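Local coordinates for bartonella effector protein (Bep) substrate of VirB T4SS (Bartonella rochalimae ATCC BAA-1498, PDB 4YK1), which is a translocated effector of the VirB type IV secretion system, probably a protein AMPylase as a whole, represented here by its BID domain, the secretion-signal region, at residues Lys46-Asn50 / Ile83-Lys87; Val24-Ile28 / Ile123-Ile127; Leu72-Ile77 / Ser110-Phe114. All coordinates share one frame; numbering follows the deposited sequence. Where two conformers were deposited one is given.

Contact 1: Lys46-Asn50 / Ile83-Lys87; sequences KLIYN and IGRLK
OD1 of N50 accepts two lysine ammonium groups, one from each segment, at the C-terminal end of helix 32-49 in the BID four-helix bundle. K46 NZ lies 2.7 Å from N50 OD1, within the same segment. K87 NZ comes across the contact to the same N50 OD1 at 3.2 Å and stands above the carbonyl plane, 46° out of it. The two ammonium groups use opposite faces of that plane. They are 4.1 Å apart (K46 NZ to K87 NZ), and the oxygen they share probably offsets part of their repulsion. K87 reaches it with a chain extended beyond CG that runs past the carbonyl oxygen of L47. N50, with positive phi, is the first residue to leave the helix. The backbone completes the join: K87 N donates to I48 O at 2.8 Å, with an N-H...O angle of 148°.

The apolar half centres on the ring of Y49. I48 CG2 sits over the centre of one face. I83 CG2 covers the opposite face, offset toward the rim, in a CH-pi contact 3.9 Å from the ring centroid. The carbonyl oxygens of G84 and R85 lie at the ring edge, and L86 CD1 meets Y49 CE1 at 3.6 Å. The phenol end is held outside the two segments, where Y49 OH hydrogen-bonds to P80 O. L109 of helix 97-140 also touches the ring. One water bridges the backbones by donating to both Y49 O and R85 O, and R85 O lies 2.6 Å from the water O.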
loop_
_atom_site.group_PDB
_atom_site.type_symbol
_atom_site.label_atom_id
_atom_site.label_comp_id
_atom_site.label_asym_id
_atom_site.label_seq_id
_atom_site.Cartn_x
_atom_site.Cartn_y
_atom_site.Cartn_z
ATOM N N LYS A 46 9.673 10.358 -7.638
ATOM C CA LYS A 46 10.195 11.592 -8.216
ATOM C C LYS A 46 11.621 11.378 -8.738
ATOM O O LYS A 46 11.956 11.775 -9.863
ATOM C CB LYS A 46 10.149 12.721 -7.179
ATOM C CG LYS A 46 10.984 13.947 -7.544
ATOM C CD LYS A 46 10.414 14.679 -8.736
ATOM C CE LYS A 46 11.222 15.937 -9.043
ATOM N NZ LYS A 46 10.806 16.533 -10.335
ATOM N N LEU A 47 12.452 10.716 -7.939
ATOM C CA LEU A 47 13.833 10.417 -8.339
ATOM C C LEU A 47 13.940 9.562 -9.592
ATOM O O LEU A 47 14.824 9.764 -10.430
ATOM C CB LEU A 47 14.567 9.700 -7.205
ATOM C CG LEU A 47 14.996 10.606 -6.052
ATOM C CD1 LEU A 47 15.632 9.776 -4.948
ATOM C CD2 LEU A 47 15.955 11.679 -6.563
ATOM N N ILE A 48 13.058 8.574 -9.699
ATOM C CA ILE A 48 13.177 7.571 -10.734
ATOM C C ILE A 48 12.459 8.008 -12.010
ATOM O O ILE A 48 12.995 7.868 -13.108
ATOM C CB ILE A 48 12.628 6.208 -10.258
ATOM C CG1 ILE A 48 13.402 5.710 -9.038
ATOM C CG2 ILE A 48 12.709 5.174 -11.390
ATOM C CD1 ILE A 48 12.650 4.647 -8.269
ATOM N N TYR A 49 11.244 8.528 -11.851
ATOM C CA TYR A 49 10.340 8.735 -12.973
ATOM C C TYR A 49 10.004 10.206 -13.188
ATOM O O TYR A 49 9.248 10.530 -14.103
ATOM C CB TYR A 49 9.042 7.942 -12.759
ATOM C CG TYR A 49 9.233 6.441 -12.664
ATOM C CD1 TYR A 49 9.597 5.699 -13.778
ATOM C CD2 TYR A 49 9.053 5.772 -11.462
ATOM C CE1 TYR A 49 9.786 4.341 -13.704
ATOM C CE2 TYR A 49 9.228 4.402 -11.374
ATOM C CZ TYR A 49 9.598 3.699 -12.499
ATOM O OH TYR A 49 9.779 2.342 -12.430
ATOM N N ASN A 50 10.542 11.075 -12.327
ATOM C CA ASN A 50 10.302 12.517 -12.376
ATOM C C ASN A 50 8.830 12.795 -12.146
ATOM O O ASN A 50 8.296 13.793 -12.617
ATOM C CB ASN A 50 10.759 13.131 -13.717
ATOM C CG ASN A 50 11.037 14.616 -13.601
ATOM O OD1 ASN A 50 11.461 15.093 -12.547
ATOM N ND2 ASN A 50 10.785 15.358 -14.674
ATOM N N ILE A 83 6.962 1.192 -16.034
ATOM C CA ILE A 83 6.169 2.230 -15.348
ATOM C C ILE A 83 6.197 3.543 -16.126
ATOM O O ILE A 83 5.190 4.251 -16.244
ATOM C CB ILE A 83 6.670 2.453 -13.926
ATOM C CG1 ILE A 83 6.683 1.128 -13.124
ATOM C CG2 ILE A 83 5.843 3.535 -13.226
ATOM C CD1 ILE A 83 5.346 0.407 -13.044
ATOM N N GLY A 84 7.372 3.879 -16.628
ATOM C CA GLY A 84 7.549 5.071 -17.422
ATOM C C GLY A 84 9.031 5.212 -17.650
ATOM O O GLY A 84 9.819 4.409 -17.160
ATOM N N ARG A 85 9.406 6.243 -18.387
ATOM C CA ARG A 85 10.801 6.554 -18.663
ATOM C C ARG A 85 11.560 6.928 -17.398
ATOM O O ARG A 85 11.068 7.697 -16.561
ATOM C CB ARG A 85 10.861 7.688 -19.690
ATOM C CG ARG A 85 12.223 8.120 -20.110
ATOM C CD ARG A 85 12.079 9.116 -21.255
ATOM N NE ARG A 85 13.244 9.979 -21.397
ATOM C CZ ARG A 85 13.717 10.401 -22.565
ATOM N NH1 ARG A 85 13.119 10.036 -23.694
ATOM N NH2 ARG A 85 14.786 11.186 -22.603
ATOM N N LEU A 86 12.757 6.369 -17.270
ATOM C CA LEU A 86 13.642 6.628 -16.132
ATOM C C LEU A 86 14.411 7.917 -16.304
ATOM O O LEU A 86 14.763 8.288 -17.417
ATOM C CB LEU A 86 14.643 5.476 -15.951
ATOM C CG LEU A 86 14.255 4.334 -15.020
ATOM C CD1 LEU A 86 12.927 3.745 -15.425
ATOM C CD2 LEU A 86 15.363 3.282 -15.007
ATOM N N LYS A 87 14.692 8.581 -15.188
ATOM C CA LYS A 87 15.415 9.839 -15.207
ATOM C C LYS A 87 16.898 9.566 -15.482
ATOM O O LYS A 87 17.458 8.580 -14.985
ATOM C CB LYS A 87 15.214 10.554 -13.868
ATOM C CG LYS A 87 15.297 12.051 -13.896
ATOM C CD LYS A 87 14.602 12.598 -12.649
ATOM C CE LYS A 87 14.933 14.045 -12.400
ATOM N NZ LYS A 87 14.286 14.470 -11.122
HETATM O O HOH W 1 8.736 8.828 -16.304
#

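Contact 2: Val24-Ile28 / Ile123-Ile127; sequences VIEKI and IRCTI
Two helices of the BID fold meet here: the short N-terminal helix 21-30 packs across the long helix 97-140. V24, K27 and I28 face I123, R124 and I127. The local axes approach to 10.0 Å, and their N-to-C directions differ by 127°, so the helices run roughly against each other at a steep slant. Side chains alone fill the gap.

R124 carries one half of the contact. Its chain bends at chi3 (60°), which brings the guanidinium to V24 and I25 of helix 21-30. V24 CG1 lies over one face of the flat group, offset toward its rim, 3.5 Å from R124 NH1. V24 holds this methyl anti to its own N (chi1 -177°), and the two side chains cross at about a right angle. I25 CD1 is near the guanidinium edge. I28 CD1 packs nearer the backbone end of the arginine, 3.8 Å from R124 CG.

The other half is aliphatic, with K27 contributing its CB and CG. K27 and I127 lie alongside with their ends pointing opposite ways, and I127 CD1 lies 3.5 Å from K27 CB. The K27 ammonium end extends out of the contact. I123 CG2 fits against I28 CG1 at 3.8 Å and also comes near K27 CG. V24 CG1 touches I127 CD1 at 3.9 Å, joining the two halves. L19, just before helix 21-30, packs on both V24 and I127.

The arginine charge is met outside these segments. R124 NH2 forms a salt bridge with E21 OE1, and R124 NH1 hydrogen-bonds to N63 O in helix 56-64. These bonds probably fix the rotation of the guanidinium, so that V24 and I28 pack against a group whose NH1 and NH2 are already engaged.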
loop_
_atom_site.group_PDB
_atom_site.type_symbol
_atom_site.label_atom_id
_atom_site.label_comp_id
_atom_site.label_asym_id
_atom_site.label_seq_id
_atom_site.Cartn_x
_atom_site.Cartn_y
_atom_site.Cartn_z
ATOM N N VAL A 24 -12.100 1.354 6.800
ATOM C CA VAL A 24 -10.843 0.647 6.659
ATOM C C VAL A 24 -9.843 1.562 5.964
ATOM O O VAL A 24 -8.717 1.733 6.437
ATOM C CB VAL A 24 -11.034 -0.668 5.892
ATOM C CG1 VAL A 24 -9.726 -1.440 5.823
ATOM C CG2 VAL A 24 -12.140 -1.509 6.554
ATOM N N ILE A 25 -10.271 2.168 4.855
ATOM C CA ILE A 25 -9.402 3.044 4.074
ATOM C C ILE A 25 -8.935 4.208 4.926
ATOM O O ILE A 25 -7.765 4.581 4.887
ATOM C CB ILE A 25 -10.104 3.556 2.802
ATOM C CG1 ILE A 25 -10.322 2.411 1.819
ATOM C CG2 ILE A 25 -9.273 4.635 2.133
ATOM C CD1 ILE A 25 -9.037 1.732 1.414
ATOM N N GLU A 26 -9.852 4.773 5.706
ATOM C CA GLU A 26 -9.526 5.915 6.548
ATOM C C GLU A 26 -8.446 5.539 7.560
ATOM O O GLU A 26 -7.508 6.307 7.790
ATOM C CB GLU A 26 -10.779 6.440 7.262
ATOM N N LYS A 27 -8.572 4.352 8.150
ATOM C CA LYS A 27 -7.576 3.863 9.101
ATOM C C LYS A 27 -6.223 3.628 8.436
ATOM O O LYS A 27 -5.174 3.905 9.027
ATOM C CB LYS A 27 -8.042 2.566 9.756
ATOM C CG LYS A 27 -7.097 2.037 10.837
ATOM C CD LYS A 27 -7.457 2.601 12.209
ATOM C CE LYS A 27 -6.679 1.905 13.319
ATOM N NZ LYS A 27 -7.084 2.394 14.669
ATOM N N ILE A 28 -6.238 3.095 7.219
ATOM C CA ILE A 28 -4.983 2.880 6.495
ATOM C C ILE A 28 -4.299 4.219 6.274
ATOM O O ILE A 28 -3.140 4.407 6.646
ATOM C CB ILE A 28 -5.217 2.152 5.164
ATOM C CG1 ILE A 28 -5.674 0.718 5.433
ATOM C CG2 ILE A 28 -3.935 2.173 4.294
ATOM C CD1 ILE A 28 -6.189 -0.008 4.224
ATOM N N ILE A 123 -2.836 -3.968 8.764
ATOM C CA ILE A 123 -3.809 -2.983 9.230
ATOM C C ILE A 123 -5.222 -3.490 8.981
ATOM O O ILE A 123 -6.087 -3.443 9.865
ATOM C CB ILE A 123 -3.602 -1.623 8.544
ATOM C CG1 ILE A 123 -2.297 -0.988 9.011
ATOM C CG2 ILE A 123 -4.749 -0.681 8.873
ATOM C CD1 ILE A 123 -1.960 0.271 8.283
ATOM N N ARG A 124 -5.451 -3.973 7.767
ATOM C CA ARG A 124 -6.750 -4.515 7.391
ATOM C C ARG A 124 -7.149 -5.695 8.281
ATOM O O ARG A 124 -8.313 -5.815 8.663
ATOM C CB ARG A 124 -6.749 -4.925 5.910
ATOM C CG ARG A 124 -6.530 -3.719 4.959
ATOM C CD ARG A 124 -6.856 -4.046 3.511
ATOM N NE ARG A 124 -8.248 -4.455 3.355
ATOM C CZ ARG A 124 -9.230 -3.675 2.911
ATOM N NH1 ARG A 124 -9.003 -2.412 2.543
ATOM N NH2 ARG A 124 -10.453 -4.171 2.832
ATOM N N CYS A 125 -6.193 -6.560 8.609
ATOM C CA CYS A 125 -6.481 -7.724 9.448
ATOM C C CYS A 125 -6.799 -7.300 10.875
ATOM O O CYS A 125 -7.749 -7.799 11.479
ATOM C CB CYS A 125 -5.307 -8.706 9.449
ATOM S SG CYS A 125 -5.150 -9.684 7.940
ATOM N N THR A 126 -6.000 -6.379 11.406
ATOM C CA THR A 126 -6.215 -5.839 12.747
ATOM C C THR A 126 -7.583 -5.165 12.859
ATOM O O THR A 126 -8.297 -5.368 13.839
ATOM C CB THR A 126 -5.100 -4.843 13.125
ATOM O OG1 THR A 126 -3.847 -5.538 13.165
ATOM C CG2 THR A 126 -5.363 -4.219 14.493
ATOM N N ILE A 127 -7.958 -4.378 11.852
ATOM C CA ILE A 127 -9.254 -3.696 11.860
ATOM C C ILE A 127 -10.391 -4.693 11.903
ATOM O O ILE A 127 -11.323 -4.534 12.689
ATOM C CB ILE A 127 -9.425 -2.778 10.647
ATOM C CG1 ILE A 127 -8.444 -1.619 10.714
ATOM C CG2 ILE A 127 -10.829 -2.203 10.618
ATOM C CD1 ILE A 127 -8.329 -0.903 9.390
#

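Contact 3: Leu72-Ile77 / Ser110-Phe114; sequences LSERII and SNEIF
The helical segments 72-77 and 110-114 run nearly antiparallel, at 176°, with their axes 8.3 Å apart. S73 and S110 face each other at the closest point, where their CA atoms are 4.5 Å apart. Helix 67-78 thus packs close against helix 97-140 within the BID four-helix bundle, and the small serine side chains are consistent with so close an approach.

S110 OG donates to the carbonyl oxygen of S73 at 2.6 Å. The hydroxyl stands above the carbonyl plane, 38° out of it. Having OG anti to the backbone N (chi1 167°) carries the S110 hydroxyl across to the other helix. S73 CB in turn lies 3.3 Å from S110 O. S73 has two conformers; in one, its OG hydrogen-bonds to R70 O of its own helix and lies near the edge of the F114 ring.

Isoleucines and a leucine flank the serines. The L72 and I113 side chains meet at a slant, CD2 of L72 4.1 Å from CG2 of I113. I76 touches both partners, with CG2 4.0 Å from S110 CB and CD1 4.2 Å from I113 CG1. I77 CB packs beside S110 OG. I113 also touches I41 of helix 32-49 and L55, which places it in the bundle core.

S73 O already takes the helical bond from I77 N, which is weak at 3.3 Å. The hydroxyl of S110 therefore gives this carbonyl a second and shorter partner. The buried S110 hydroxyl is satisfied by a main-chain oxygen, and so is that of S73 in this conformer, which lets polar groups sit among the apolar side chains.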
loop_
_atom_site.group_PDB
_atom_site.type_symbol
_atom_site.label_atom_id
_atom_site.label_comp_id
_atom_site.label_asym_id
_atom_site.label_seq_id
_atom_site.Cartn_x
_atom_site.Cartn_y
_atom_site.Cartn_z
ATOM N N LEU A 72 2.922 -5.889 -8.111
ATOM C CA LEU A 72 3.542 -4.654 -8.587
ATOM C C LEU A 72 5.019 -4.580 -8.210
ATOM O O LEU A 72 5.838 -4.129 -9.010
ATOM C CB LEU A 72 2.824 -3.413 -8.045
ATOM C CG LEU A 72 3.408 -2.060 -8.507
ATOM C CD1 LEU A 72 3.343 -1.863 -10.052
ATOM C CD2 LEU A 72 2.686 -0.913 -7.825
ATOM N N SER A 73 5.385 -4.997 -7.000
ATOM C CA SER A 73 6.801 -4.947 -6.634
ATOM C C SER A 73 7.621 -5.820 -7.591
ATOM O O SER A 73 8.733 -5.445 -7.980
ATOM C CB SER A 73 7.030 -5.390 -5.189
ATOM O OG SER A 73 6.983 -6.804 -5.068
ATOM N N GLU A 74 7.070 -6.965 -7.990
ATOM C CA GLU A 74 7.759 -7.866 -8.914
ATOM C C GLU A 74 7.906 -7.240 -10.304
ATOM O O GLU A 74 8.943 -7.375 -10.956
ATOM C CB GLU A 74 7.017 -9.211 -9.036
ATOM C CG GLU A 74 7.132 -10.094 -7.795
ATOM C CD GLU A 74 6.121 -11.257 -7.773
ATOM O OE1 GLU A 74 5.485 -11.550 -8.812
ATOM O OE2 GLU A 74 5.964 -11.884 -6.701
ATOM N N ARG A 75 6.847 -6.594 -10.772
ATOM C CA ARG A 75 6.847 -6.045 -12.121
ATOM C C ARG A 75 7.833 -4.898 -12.241
ATOM O O ARG A 75 8.515 -4.768 -13.254
ATOM C CB ARG A 75 5.433 -5.608 -12.506
ATOM C CG ARG A 75 4.523 -6.824 -12.772
ATOM C CD ARG A 75 3.104 -6.419 -13.110
ATOM N NE ARG A 75 2.234 -7.587 -13.251
ATOM C CZ ARG A 75 0.924 -7.514 -13.446
ATOM N NH1 ARG A 75 0.330 -6.328 -13.544
ATOM N NH2 ARG A 75 0.210 -8.621 -13.553
ATOM N N ILE A 76 7.934 -4.088 -11.191
ATOM C CA ILE A 76 8.861 -2.958 -11.179
ATOM C C ILE A 76 10.286 -3.455 -11.279
ATOM O O ILE A 76 11.094 -2.924 -12.025
ATOM C CB ILE A 76 8.690 -2.101 -9.918
ATOM C CG1 ILE A 76 7.359 -1.357 -9.952
ATOM C CG2 ILE A 76 9.886 -1.118 -9.745
ATOM C CD1 ILE A 76 7.039 -0.676 -8.608
ATOM N N ILE A 77 10.603 -4.497 -10.533
ATOM C CA ILE A 77 11.964 -4.974 -10.556
ATOM C C ILE A 77 12.206 -5.763 -11.849
ATOM O O ILE A 77 13.317 -5.726 -12.384
ATOM C CB ILE A 77 12.287 -5.766 -9.269
ATOM C CG1 ILE A 77 13.792 -5.809 -9.034
ATOM C CG2 ILE A 77 11.704 -7.146 -9.303
ATOM C CD1 ILE A 77 14.171 -5.613 -7.590
ATOM N N SER A 110 10.762 -0.847 -5.525
ATOM C CA SER A 110 10.102 -2.148 -5.556
ATOM C C SER A 110 10.005 -2.716 -4.153
ATOM O O SER A 110 8.947 -3.176 -3.727
ATOM C CB SER A 110 10.856 -3.132 -6.462
ATOM O OG SER A 110 10.390 -4.462 -6.250
ATOM N N ASN A 111 11.119 -2.674 -3.429
ATOM C CA ASN A 111 11.145 -3.151 -2.045
ATOM C C ASN A 111 10.152 -2.386 -1.150
ATOM O O ASN A 111 9.432 -2.977 -0.336
ATOM C CB ASN A 111 12.567 -3.023 -1.509
ATOM C CG ASN A 111 12.762 -3.738 -0.187
ATOM O OD1 ASN A 111 13.230 -3.150 0.781
ATOM N ND2 ASN A 111 12.409 -5.002 -0.147
ATOM N N GLU A 112 10.096 -1.066 -1.323
ATOM C CA GLU A 112 9.216 -0.231 -0.492
ATOM C C GLU A 112 7.739 -0.521 -0.775
ATOM O O GLU A 112 6.927 -0.565 0.140
ATOM C CB GLU A 112 9.519 1.257 -0.714
ATOM C CG GLU A 112 8.853 2.179 0.292
ATOM C CD GLU A 112 9.310 1.922 1.723
ATOM O OE1 GLU A 112 10.500 1.568 1.935
ATOM O OE2 GLU A 112 8.467 2.063 2.635
ATOM N N ILE A 113 7.395 -0.732 -2.039
ATOM C CA ILE A 113 6.037 -1.152 -2.410
ATOM C C ILE A 113 5.683 -2.489 -1.735
ATOM O O ILE A 113 4.575 -2.660 -1.228
ATOM C CB ILE A 113 5.888 -1.278 -3.932
ATOM C CG1 ILE A 113 5.952 0.112 -4.606
ATOM C CG2 ILE A 113 4.570 -1.989 -4.289
ATOM C CD1 ILE A 113 4.771 0.994 -4.268
ATOM N N PHE A 114 6.609 -3.444 -1.753
ATOM C CA PHE A 114 6.357 -4.723 -1.086
ATOM C C PHE A 114 6.108 -4.494 0.406
ATOM O O PHE A 114 5.175 -5.051 0.989
ATOM C CB PHE A 114 7.520 -5.701 -1.263
ATOM C CG PHE A 114 7.236 -7.052 -0.677
ATOM C CD1 PHE A 114 6.569 -8.014 -1.420
ATOM C CD2 PHE A 114 7.587 -7.342 0.642
ATOM C CE1 PHE A 114 6.278 -9.256 -0.872
ATOM C CE2 PHE A 114 7.287 -8.579 1.202
ATOM C CZ PHE A 114 6.635 -9.539 0.446
#

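Overall arrangement
From the N terminus, helix 21-30 supplies the first half of contact 2, and helix 32-49 follows and ends at contact 1. Helix 67-78 then enters contact 3, and the loop after it closes contact 1, tying back to the end of helix 32-49. The long helix 97-140 comes last, closing contact 3 at 110-114 and contact 2 at 123-127. Contacts 1 and 3 cross along the chain and both nest inside the loop closed by contact 2. They also touch, through I83 against I76 and L72, with centres about 14 Å apart. Contact 2 lies beyond the chain's centre, about 30 Å from contact 1 between centres. Helix 97-140 is common to contacts 2 and 3.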